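Local coordinates for protein putative gamma-glutamylcyclotransferase YkqA (Bacillus subtilis, PDB 2QIK) that probably acts as a gamma-glutamylcyclotransferase, an acyltransferase that releases 5-oxoproline from gamma-glutamyl compounds, at residues H149-P154 against L198-K203. Residues are numbered along the deposited sequence; the frame is centred on the assembly and turned at random.
Sequences HYFQDP and LSYLYK
Phe-151, in the loop that follows a 3-10 segment including His-149 and Tyr-150 and leads to strand 154-161, faces Tyr-200 and Leu-201 on the short helix 198-204, where the backbone bonds Tyr-202 N to Leu-198 O (2.9 Å) and Lys-203 N to Ser-199 O (3.0 Å) set the helical repeat. The backbones stay well apart, and a single aromatic ring bridges them. Phe-151 points its CB at the helix, and CG lies anti to the carbonyl carbon (chi1 -64°), which puts the ring toward the helix. Its far corner, CZ, lies 4.0 Å from Leu-201 CD2 and 4.2 Å from Leu-201 CG. Leu-201 approaches from the opposing direction: its CB leaves the helix across the line to Phe-151, CD1 takes the extended position (chi2 171°), and CD2, the other methyl, meets the ring. The neighbouring ring atom, Phe-151 CE2, comes within 4.4 Å of Tyr-200 CD2, a looser, oblique approach. The contact is wholly apolar and small, 106 Å² over both sides. Tyr-200 turns its polar end to Arg-204, which hydrogen-bonds the hydroxyl, while its ring also lies on Phe-142 and Ala-145 of helix 140-145. Phe-142 stacks on the Phe-151 ring, Tyr-191 meets that ring edge-to-face, and Leu-201 continues the apolar cluster to Phe-232 on strand 224-234. The arrangement is hydrophobic core packing in the C-terminal half of the protein, away from the predicted substrate-binding residues: an aromatic from a helix-to-strand connection inserts between strand and helix side chains, joining helices 140-145 and 198-204 to the beta strands of the AIG2-like region.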
loop_
_atom_site.group_PDB
_atom_site.type_symbol
_atom_site.label_atom_id
_atom_site.label_comp_id
_atom_site.label_asym_id
_atom_site.label_seq_id
_atom_site.Cartn_x
_atom_site.Cartn_y
_atom_site.Cartn_z
ATOM N N HIS A 149 11.882 -16.498 -13.434
ATOM C CA HIS A 149 11.544 -17.750 -12.806
ATOM C C HIS A 149 10.700 -17.611 -11.541
ATOM O O HIS A 149 9.983 -18.549 -11.178
ATOM C CB HIS A 149 12.818 -18.558 -12.527
ATOM C CG HIS A 149 13.784 -17.956 -11.559
ATOM N ND1 HIS A 149 13.717 -18.206 -10.209
ATOM C CD2 HIS A 149 14.764 -17.036 -11.732
ATOM C CE1 HIS A 149 14.680 -17.535 -9.607
ATOM N NE2 HIS A 149 15.320 -16.805 -10.494
ATOM N N TYR A 150 10.765 -16.446 -10.883
ATOM C CA TYR A 150 9.952 -16.174 -9.686
ATOM C C TYR A 150 8.525 -15.727 -10.007
ATOM O O TYR A 150 7.695 -15.724 -9.142
ATOM C CB TYR A 150 10.587 -15.122 -8.846
ATOM C CG TYR A 150 11.842 -15.499 -8.112
ATOM C CD1 TYR A 150 11.937 -16.692 -7.384
ATOM C CD2 TYR A 150 12.931 -14.669 -8.062
ATOM C CE1 TYR A 150 13.057 -16.988 -6.607
ATOM C CE2 TYR A 150 14.037 -14.968 -7.343
ATOM C CZ TYR A 150 14.086 -16.139 -6.576
ATOM O OH TYR A 150 15.144 -16.483 -5.760
ATOM N N PHE A 151 8.281 -15.310 -11.271
ATOM C CA PHE A 151 7.083 -14.594 -11.686
ATOM C C PHE A 151 6.327 -15.488 -12.688
ATOM O O PHE A 151 5.542 -15.009 -13.511
ATOM C CB PHE A 151 7.372 -13.211 -12.188
ATOM C CG PHE A 151 7.930 -12.329 -11.135
ATOM C CD1 PHE A 151 7.125 -11.655 -10.251
ATOM C CD2 PHE A 151 9.301 -12.190 -10.998
ATOM C CE1 PHE A 151 7.634 -10.902 -9.270
ATOM C CE2 PHE A 151 9.845 -11.418 -10.004
ATOM C CZ PHE A 151 9.021 -10.766 -9.127
ATOM N N GLN A 152 6.473 -16.811 -12.542
ATOM C CA GLN A 152 5.817 -17.806 -13.429
ATOM C C GLN A 152 4.714 -18.601 -12.724
ATOM O O GLN A 152 4.243 -19.645 -13.205
ATOM C CB GLN A 152 6.907 -18.684 -14.063
ATOM C CG GLN A 152 7.752 -17.951 -15.115
ATOM C CD GLN A 152 9.054 -18.659 -15.535
ATOM O OE1 GLN A 152 9.864 -18.081 -16.283
ATOM N NE2 GLN A 152 9.272 -19.829 -15.014
ATOM N N ASP A 153 4.286 -18.096 -11.569
ATOM C CA ASP A 153 3.139 -18.725 -10.853
ATOM C C ASP A 153 2.116 -17.605 -10.548
ATOM O O ASP A 153 1.821 -17.272 -9.386
ATOM C CB ASP A 153 3.587 -19.422 -9.537
ATOM C CG ASP A 153 2.509 -20.261 -8.882
ATOM O OD1 ASP A 153 1.491 -20.605 -9.488
ATOM O OD2 ASP A 153 2.675 -20.619 -7.750
ATOM N N PRO A 154 1.577 -16.998 -11.599
ATOM C CA PRO A 154 0.510 -16.016 -11.411
ATOM C C PRO A 154 -0.723 -16.713 -10.868
ATOM O O PRO A 154 -1.165 -17.739 -11.383
ATOM C CB PRO A 154 0.303 -15.409 -12.812
ATOM C CG PRO A 154 0.709 -16.529 -13.728
ATOM C CD PRO A 154 1.852 -17.199 -13.027
ATOM N N LEU A 198 11.774 -10.865 -3.037
ATOM C CA LEU A 198 11.385 -9.548 -2.574
ATOM C C LEU A 198 12.409 -8.465 -2.721
ATOM O O LEU A 198 12.054 -7.302 -3.057
ATOM C CB LEU A 198 10.985 -9.642 -1.073
ATOM C CG LEU A 198 10.242 -8.480 -0.509
ATOM C CD1 LEU A 198 8.950 -8.094 -1.350
ATOM C CD2 LEU A 198 9.890 -8.815 0.910
ATOM N N SER A 199 13.677 -8.748 -2.445
ATOM C CA SER A 199 14.635 -7.663 -2.515
ATOM C C SER A 199 14.812 -7.133 -3.947
ATOM O O SER A 199 15.033 -5.927 -4.129
ATOM C CB SER A 199 15.973 -7.999 -1.843
ATOM O OG SER A 199 16.660 -9.030 -2.506
ATOM N N TYR A 200 14.623 -7.989 -4.957
ATOM C CA TYR A 200 14.606 -7.532 -6.356
ATOM C C TYR A 200 13.510 -6.467 -6.489
ATOM O O TYR A 200 13.714 -5.412 -7.100
ATOM C CB TYR A 200 14.318 -8.723 -7.286
ATOM C CG TYR A 200 13.899 -8.258 -8.667
ATOM C CD1 TYR A 200 14.834 -7.796 -9.553
ATOM C CD2 TYR A 200 12.591 -8.188 -9.017
ATOM C CE1 TYR A 200 14.477 -7.267 -10.751
ATOM C CE2 TYR A 200 12.208 -7.701 -10.208
ATOM C CZ TYR A 200 13.146 -7.226 -11.103
ATOM O OH TYR A 200 12.734 -6.728 -12.340
ATOM N N LEU A 201 12.317 -6.744 -5.959
ATOM C CA LEU A 201 11.221 -5.775 -6.075
ATOM C C LEU A 201 11.527 -4.490 -5.334
ATOM O O LEU A 201 11.219 -3.399 -5.815
ATOM C CB LEU A 201 9.925 -6.365 -5.659
ATOM C CG LEU A 201 9.368 -7.499 -6.525
ATOM C CD1 LEU A 201 8.171 -8.153 -5.887
ATOM C CD2 LEU A 201 8.992 -6.957 -7.889
ATOM N N TYR A 202 12.111 -4.593 -4.134
ATOM C CA TYR A 202 12.467 -3.407 -3.384
ATOM C C TYR A 202 13.417 -2.518 -4.147
ATOM O O TYR A 202 13.324 -1.283 -4.127
ATOM C CB TYR A 202 13.043 -3.722 -2.017
ATOM C CG TYR A 202 12.076 -3.921 -0.894
ATOM C CD1 TYR A 202 10.927 -4.655 -1.027
ATOM C CD2 TYR A 202 12.320 -3.336 0.359
ATOM C CE1 TYR A 202 10.049 -4.799 0.041
ATOM C CE2 TYR A 202 11.459 -3.514 1.421
ATOM C CZ TYR A 202 10.315 -4.218 1.270
ATOM O OH TYR A 202 9.414 -4.424 2.285
ATOM N N LYS A 203 14.353 -3.124 -4.879
ATOM C CA LYS A 203 15.285 -2.334 -5.713
ATOM C C LYS A 203 14.583 -1.753 -6.898
ATOM O O LYS A 203 14.744 -0.559 -7.218
ATOM C CB LYS A 203 16.481 -3.238 -6.088
ATOM C CG LYS A 203 17.476 -2.518 -7.009
ATOM C CD LYS A 203 18.608 -3.398 -7.535
ATOM C CE LYS A 203 19.445 -2.742 -8.666
ATOM N NZ LYS A 203 20.130 -3.776 -9.485
#